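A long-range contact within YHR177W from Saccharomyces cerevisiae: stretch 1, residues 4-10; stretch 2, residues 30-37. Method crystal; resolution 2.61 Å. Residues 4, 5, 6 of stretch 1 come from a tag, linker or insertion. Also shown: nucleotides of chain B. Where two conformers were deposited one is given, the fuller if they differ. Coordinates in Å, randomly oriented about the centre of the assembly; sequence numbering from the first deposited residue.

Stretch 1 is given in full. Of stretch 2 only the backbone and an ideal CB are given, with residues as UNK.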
ATOM      1  N   SER C   4       9.867 -17.253   1.286  1.00121.74           N
ATOM      2  CA  SER C   4       8.517 -17.334   1.834  1.00108.91           C
ATOM      3  C   SER C   4       7.752 -16.367   2.820  1.00103.20           C
ATOM      4  O   SER C   4       6.522 -16.513   2.864  1.00102.10           O
ATOM      5  CB  SER C   4       8.227 -18.812   2.149  1.00 20.00           C
ATOM      6  OG  SER C   4       8.286 -19.611   0.971  1.00 20.00           O
ATOM      7  N   PRO C   5       8.430 -15.400   3.604  1.00 30.00           N
ATOM      8  CA  PRO C   5       7.519 -14.461   4.283  1.00 30.00           C
ATOM      9  C   PRO C   5       6.689 -13.620   3.320  1.00 30.00           C
ATOM     10  O   PRO C   5       7.138 -13.092   2.330  1.00 30.00           O
ATOM     11  CB  PRO C   5       8.431 -13.595   5.156  1.00 20.00           C
ATOM     12  CG  PRO C   5       9.717 -13.642   4.536  1.00 20.00           C
ATOM     13  CD  PRO C   5       9.810 -15.089   4.189  1.00 20.00           C
ATOM     14  N   GLY C   6       5.429 -13.501   3.669  1.00 47.71           N
ATOM     15  CA  GLY C   6       4.452 -12.996   2.772  1.00 42.26           C
ATOM     16  C   GLY C   6       3.698 -11.858   3.313  1.00 26.53           C
ATOM     17  O   GLY C   6       4.120 -11.237   4.206  1.00 31.79           O
ATOM     18  N   PRO C   7       2.572 -11.582   2.728  1.00 32.17           N
ATOM     19  CA  PRO C   7       1.875 -10.363   3.064  1.00 26.33           C
ATOM     20  C   PRO C   7       1.305 -10.312   4.423  1.00 20.66           C
ATOM     21  O   PRO C   7       1.153 -11.282   5.019  1.00 23.78           O
ATOM     22  CB  PRO C   7       0.771 -10.353   2.069  1.00 34.74           C
ATOM     23  CG  PRO C   7       0.487 -11.729   1.848  1.00 34.67           C
ATOM     24  CD  PRO C   7       1.799 -12.164   1.533  1.00 25.68           C
ATOM     25  N   THR C   8       1.064  -9.131   4.915  1.00 21.63           N
ATOM     26  CA  THR C   8       0.599  -8.926   6.248  1.00 22.51           C
ATOM     27  C   THR C   8      -0.859  -9.172   6.372  1.00 25.08           C
ATOM     28  O   THR C   8      -1.348  -9.511   7.356  1.00 35.62           O
ATOM     29  CB  THR C   8       0.919  -7.518   6.658  1.00 22.05           C
ATOM     30  OG1 THR C   8       2.300  -7.447   6.814  1.00 25.08           O
ATOM     31  CG2 THR C   8       0.386  -7.163   7.941  1.00 28.61           C
ATOM     32  N   CYS C   9      -1.551  -8.906   5.339  1.00 24.59           N
ATOM     33  CA  CYS C   9      -2.933  -9.334   5.180  1.00 15.84           C
ATOM     34  C   CYS C   9      -3.350  -9.244   3.719  1.00 23.47           C
ATOM     35  O   CYS C   9      -2.574  -8.800   2.870  1.00 23.16           O
ATOM     36  CB  CYS C   9      -3.863  -8.502   6.061  1.00 15.64           C
ATOM     37  SG  CYS C   9      -3.743  -6.728   5.811  1.00 27.27           S
ATOM     38  N   TYR C  10      -4.574  -9.671   3.431  1.00 21.45           N
ATOM     39  CA  TYR C  10      -5.074  -9.675   2.064  1.00 19.23           C
ATOM     40  C   TYR C  10      -6.311  -8.799   1.942  1.00 26.87           C
ATOM     41  O   TYR C  10      -7.193  -8.842   2.800  1.00 32.81           O
ATOM     42  CB  TYR C  10      -5.407 -11.103   1.626  1.00 15.07           C
ATOM     43  CG  TYR C  10      -4.229 -12.040   1.671  1.00 21.59           C
ATOM     44  CD1 TYR C  10      -3.802 -12.594   2.870  1.00 27.14           C
ATOM     45  CD2 TYR C  10      -3.538 -12.373   0.515  1.00 24.67           C
ATOM     46  CE1 TYR C  10      -2.720 -13.451   2.917  1.00 18.84           C
ATOM     47  CE2 TYR C  10      -2.455 -13.230   0.551  1.00 20.22           C
ATOM     48  CZ  TYR C  10      -2.050 -13.765   1.756  1.00 29.06           C
ATOM     49  OH  TYR C  10      -0.972 -14.617   1.801  1.00 31.71           O
ATOM     50  N   UNK C  30      -1.996  -9.948  15.658  1.00 30.44           N
ATOM     51  CA  UNK C  30      -2.645 -10.927  14.792  1.00 33.90           C
ATOM     52  C   UNK C  30      -2.090 -10.860  13.379  1.00 32.72           C
ATOM     53  O   UNK C  30      -1.887 -11.883  12.728  1.00 40.35           O
ATOM     54  CB  UNK C  30      -4.159 -10.704  14.773  1.00 33.90           C
ATOM     55  N   UNK C  31      -1.856  -9.639  12.913  1.00 39.39           N
ATOM     56  CA  UNK C  31      -1.308  -9.404  11.587  1.00 29.55           C
ATOM     57  C   UNK C  31       0.187  -9.135  11.711  1.00 38.38           C
ATOM     58  O   UNK C  31       0.606  -8.211  12.412  1.00 34.77           O
ATOM     59  CB  UNK C  31      -2.019  -8.239  10.896  1.00 29.55           C
ATOM     60  N   UNK C  32       0.994  -9.946  11.036  1.00 28.76           N
ATOM     61  CA  UNK C  32       2.438  -9.868  11.207  1.00 27.87           C
ATOM     62  C   UNK C  32       3.103  -8.874  10.261  1.00 31.29           C
ATOM     63  O   UNK C  32       2.873  -8.901   9.050  1.00 32.59           O
ATOM     64  CB  UNK C  32       3.054 -11.254  11.005  1.00 27.87           C
ATOM     65  N   UNK C  33       3.917  -7.983  10.818  0.58 30.76           N
ATOM     66  CA  UNK C  33       4.618  -6.990  10.015  0.58 31.49           C
ATOM     67  C   UNK C  33       5.827  -7.602   9.311  0.58 33.44           C
ATOM     68  O   UNK C  33       6.243  -8.715   9.630  0.58 35.52           O
ATOM     69  CB  UNK C  33       5.057  -5.815  10.891  0.58 31.49           C
ATOM     70  N   UNK C  34       6.377  -6.871   8.346  1.00 35.89           N
ATOM     71  CA  UNK C  34       7.575  -7.302   7.632  1.00 31.33           C
ATOM     72  C   UNK C  34       8.788  -6.910   8.477  1.00 34.62           C
ATOM     73  O   UNK C  34       8.945  -5.745   8.847  1.00 39.55           O
ATOM     74  CB  UNK C  34       7.647  -6.683   6.235  1.00 31.33           C
ATOM     75  N   UNK C  35       9.642  -7.878   8.792  1.00 44.71           N
ATOM     76  CA  UNK C  35      10.734  -7.640   9.736  1.00 44.42           C
ATOM     77  C   UNK C  35      12.096  -7.407   9.076  1.00 40.11           C
ATOM     78  O   UNK C  35      13.035  -6.939   9.718  1.00 36.57           O
ATOM     79  CB  UNK C  35      10.840  -8.829  10.693  1.00 44.42           C
ATOM     80  N   UNK C  36      12.197  -7.731   7.791  1.00 33.94           N
ATOM     81  CA  UNK C  36      13.434  -7.532   7.047  1.00 35.21           C
ATOM     82  C   UNK C  36      13.132  -7.275   5.577  1.00 27.17           C
ATOM     83  O   UNK C  36      12.097  -7.697   5.067  1.00 38.06           O
ATOM     84  CB  UNK C  36      14.356  -8.744   7.198  1.00 35.21           C
ATOM     85  N   UNK C  37      14.046  -6.591   4.897  1.00 29.88           N
ATOM     86  CA  UNK C  37      13.889  -6.332   3.473  1.00 33.02           C
ATOM     87  C   UNK C  37      13.866  -7.638   2.699  1.00 22.94           C
ATOM     88  O   UNK C  37      14.667  -8.534   2.965  1.00 38.83           O
ATOM     89  CB  UNK C  37      15.012  -5.428   2.960  1.00 33.02           C
TER
ATOM     90  P    DA B  14      16.603   2.510   3.277  1.00 30.80           P
ATOM     91  OP1  DA B  14      15.235   1.998   3.517  1.00 37.58           O
ATOM     92  OP2  DA B  14      17.633   2.352   4.329  1.00 35.46           O
ATOM     93  O5'  DA B  14      17.134   1.856   1.926  1.00 21.52           O
ATOM     94  C5'  DA B  14      16.248   1.826   0.828  1.00 21.48           C
ATOM     95  C4'  DA B  14      16.951   1.518  -0.481  1.00 29.46           C
ATOM     96  O4'  DA B  14      17.869   2.581  -0.817  1.00 31.87           O
ATOM     97  C3'  DA B  14      17.778   0.238  -0.508  1.00 38.39           C
ATOM     98  O3'  DA B  14      17.025  -0.710  -1.268  1.00 35.68           O
ATOM     99  C2'  DA B  14      19.117   0.646  -1.138  1.00 29.86           C
ATOM    100  C1'  DA B  14      18.837   2.040  -1.690  1.00 38.63           C
ATOM    101  N9   DA B  14      19.950   2.986  -1.731  1.00 32.58           N
ATOM    102  C8   DA B  14      20.696   3.453  -0.685  1.00 28.13           C
ATOM    103  N7   DA B  14      21.618   4.317  -1.036  1.00 32.77           N
ATOM    104  C5   DA B  14      21.456   4.431  -2.405  1.00 28.29           C
ATOM    105  C6   DA B  14      22.126   5.190  -3.379  1.00 30.81           C
ATOM    106  N6   DA B  14      23.135   6.019  -3.101  1.00 36.24           N
ATOM    107  N1   DA B  14      21.711   5.065  -4.654  1.00 29.79           N
ATOM    108  C2   DA B  14      20.696   4.237  -4.931  1.00 28.27           C
ATOM    109  N3   DA B  14      19.992   3.471  -4.103  1.00 24.28           N
ATOM    110  C4   DA B  14      20.431   3.620  -2.846  1.00 19.07           C
ATOM    111  P    DC B  15      17.587  -2.188  -1.547  1.00 36.54           P
ATOM    112  OP1  DC B  15      16.423  -3.059  -1.835  1.00 39.59           O
ATOM    113  OP2  DC B  15      18.517  -2.543  -0.447  1.00 40.18           O
ATOM    114  O5'  DC B  15      18.413  -2.025  -2.903  1.00 25.12           O
ATOM    115  C5'  DC B  15      17.722  -1.577  -4.049  1.00 21.26           C
ATOM    116  C4'  DC B  15      18.662  -1.054  -5.121  1.00 37.02           C
ATOM    117  O4'  DC B  15      19.560  -0.056  -4.582  1.00 37.61           O
ATOM    118  C3'  DC B  15      19.563  -2.097  -5.769  1.00 31.02           C
ATOM    119  O3'  DC B  15      19.098  -2.296  -7.101  1.00 36.63           O
ATOM    120  C2'  DC B  15      20.967  -1.493  -5.714  1.00 45.65           C
ATOM    121  C1'  DC B  15      20.683  -0.026  -5.435  1.00 37.02           C
ATOM    122  N1   DC B  15      21.757   0.746  -4.739  1.00 32.11           N
ATOM    123  C2   DC B  15      22.595   1.620  -5.450  1.00 34.09           C
ATOM    124  O2   DC B  15      22.459   1.745  -6.676  1.00 31.61           O
ATOM    125  N3   DC B  15      23.544   2.308  -4.767  1.00 33.73           N
ATOM    126  C4   DC B  15      23.667   2.154  -3.448  1.00 28.98           C
ATOM    127  N4   DC B  15      24.615   2.864  -2.827  1.00 27.13           N
ATOM    128  C5   DC B  15      22.823   1.276  -2.711  1.00 23.90           C
ATOM    129  C6   DC B  15      21.889   0.601  -3.391  1.00 34.09           C

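Position 30 has no atom of stretch 1 within 5.5 Å of its ideal CB, so stretch 1 sets no constraint and almost any side chain would do. The deposited residue is Asn 30, with CB 8.0 Å from Thr 8 O.

Position 31 is the one whose CA-to-CB bond points toward stretch 1. Its ideal CB lies 3.8 Å from Thr 8 O and 5.2 Å from Cys 9 CB, and the CG2 methyl of Thr 8 is close by, so the visible surroundings are mainly apolar. Phi/psi of -100/122 are extended and allow branched residues; Val, Ile, Leu or Met would suit. It is Leu 31 (m, t), whose CB packs 4.0 Å from Thr 8 CG2 and whose CD2 reaches 4.3 Å from Cys 9 CB.

At position 32 the backbone matters most. Its CA is 5.4 Å from that of Thr 8, the closest CA approach between the stretches, and its carbonyl O accepts a hydrogen bond from Thr 8 OG1 at 2.7 Å. The carbonyl is main chain, so almost any residue could present it; -89/129 is ordinary extended geometry. CB points sideways with nothing of stretch 1 within 5.5 Å, leaving room for a long polar chain. The residue is Arg 32, whose CB is 5.8 Å from Thr 8 OG1.

Position 33 directs CB away, its ideal CB 5.2 Å from Thr 8 OG1. Many side chains would fit. Cys 33 is deposited; its CA, 4.0 Å from Thr 8 OG1, makes its closest approach.

Position 34 points CB sideways, 5.4 Å from Thr 8 OG1, so a side chain must extend to touch stretch 1. Beyond lies O of the tag-derived Gly 6; Ile, Leu or Met could extend toward it. In Ile 34 (m, m) the end comes nearer than the CB direction suggests, placing CD1 3.9 Å from Gly 6 O.

Position 35 is out of reach, and polar or charged residues are as plausible as others. It is Glu 35.

Position 36 has CB sideways and clear of stretch 1, but a long chain could return to the tag-derived Pro 5. Arg 36 does so: NH2 lies 3.8 Å from Pro 5 CG, while NH1 donates to the carbonyl O of position 37 at 2.9 Å.

Position 37 is beyond stretch 1 but near the DNA phosphates, which favour Arg or Lys. Arg 37 NH2 makes a weak 2.9 Å hydrogen bond to OP1 of DA14, and its guanidinium has O3' of DA14 over one face.

Stretch 2 (30-37) NLRCIERR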
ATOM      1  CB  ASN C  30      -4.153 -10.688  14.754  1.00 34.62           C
ATOM      2  CG  ASN C  30      -4.793 -10.788  16.121  1.00 45.19           C
ATOM      3  OD1 ASN C  30      -4.552  -9.953  16.998  1.00 40.58           O
ATOM      4  ND2 ASN C  30      -5.627 -11.806  16.309  1.00 34.91           N
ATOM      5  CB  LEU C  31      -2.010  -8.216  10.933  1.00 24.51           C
ATOM      6  CG  LEU C  31      -3.535  -8.320  10.910  1.00 25.36           C
ATOM      7  CD1 LEU C  31      -4.157  -7.116  10.218  1.00 29.51           C
ATOM      8  CD2 LEU C  31      -3.951  -9.614  10.233  1.00 27.49           C
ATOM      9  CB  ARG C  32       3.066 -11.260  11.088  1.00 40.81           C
ATOM     10  CG  ARG C  32       2.662 -12.188  12.231  1.00 45.30           C
ATOM     11  CD  ARG C  32       3.393 -13.517  12.178  1.00 63.54           C
ATOM     12  NE  ARG C  32       3.073 -14.268  10.969  1.00 86.48           N
ATOM     13  CZ  ARG C  32       1.996 -15.033  10.826  1.00 76.71           C
ATOM     14  NH1 ARG C  32       1.123 -15.148  11.819  1.00 77.69           N
ATOM     15  NH2 ARG C  32       1.791 -15.681   9.688  1.00 56.90           N
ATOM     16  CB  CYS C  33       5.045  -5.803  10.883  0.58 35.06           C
ATOM     17  SG  CYS C  33       5.980  -6.247  12.366  0.58 47.90           S
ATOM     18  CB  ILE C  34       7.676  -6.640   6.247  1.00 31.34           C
ATOM     19  CG1 ILE C  34       6.615  -7.215   5.307  1.00 32.89           C
ATOM     20  CG2 ILE C  34       9.057  -6.852   5.653  1.00 27.41           C
ATOM     21  CD1 ILE C  34       6.904  -8.628   4.851  1.00 18.18           C
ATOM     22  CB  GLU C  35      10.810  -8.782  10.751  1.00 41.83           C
ATOM     23  CG  GLU C  35       9.556  -8.921  11.599  1.00 55.97           C
ATOM     24  CD  GLU C  35       9.622 -10.086  12.565  1.00 82.87           C
ATOM     25  OE1 GLU C  35      10.286 -11.093  12.239  1.00 79.42           O
ATOM     26  OE2 GLU C  35       9.010  -9.994  13.651  1.00 76.36           O
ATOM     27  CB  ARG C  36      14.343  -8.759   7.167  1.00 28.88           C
ATOM     28  CG  ARG C  36      13.787  -9.997   6.479  1.00 41.01           C
ATOM     29  CD  ARG C  36      14.884 -10.970   6.088  1.00 27.24           C
ATOM     30  NE  ARG C  36      14.336 -12.195   5.510  1.00 40.04           N
ATOM     31  CZ  ARG C  36      13.950 -12.322   4.244  1.00 31.39           C
ATOM     32  NH1 ARG C  36      14.053 -11.296   3.415  1.00 29.78           N
ATOM     33  NH2 ARG C  36      13.461 -13.473   3.807  1.00 32.47           N
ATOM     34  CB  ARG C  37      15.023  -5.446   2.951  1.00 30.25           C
ATOM     35  CG  ARG C  37      14.852  -5.030   1.493  1.00 47.50           C
ATOM     36  CD  ARG C  37      15.824  -3.929   1.116  1.00 30.14           C
ATOM     37  NE  ARG C  37      15.793  -2.831   2.076  1.00 33.22           N
ATOM     38  CZ  ARG C  37      14.992  -1.776   1.980  1.00 38.55           C
ATOM     39  NH1 ARG C  37      14.150  -1.672   0.962  1.00 29.66           N
ATOM     40  NH2 ARG C  37      15.037  -0.825   2.903  1.00 32.96           N
TER
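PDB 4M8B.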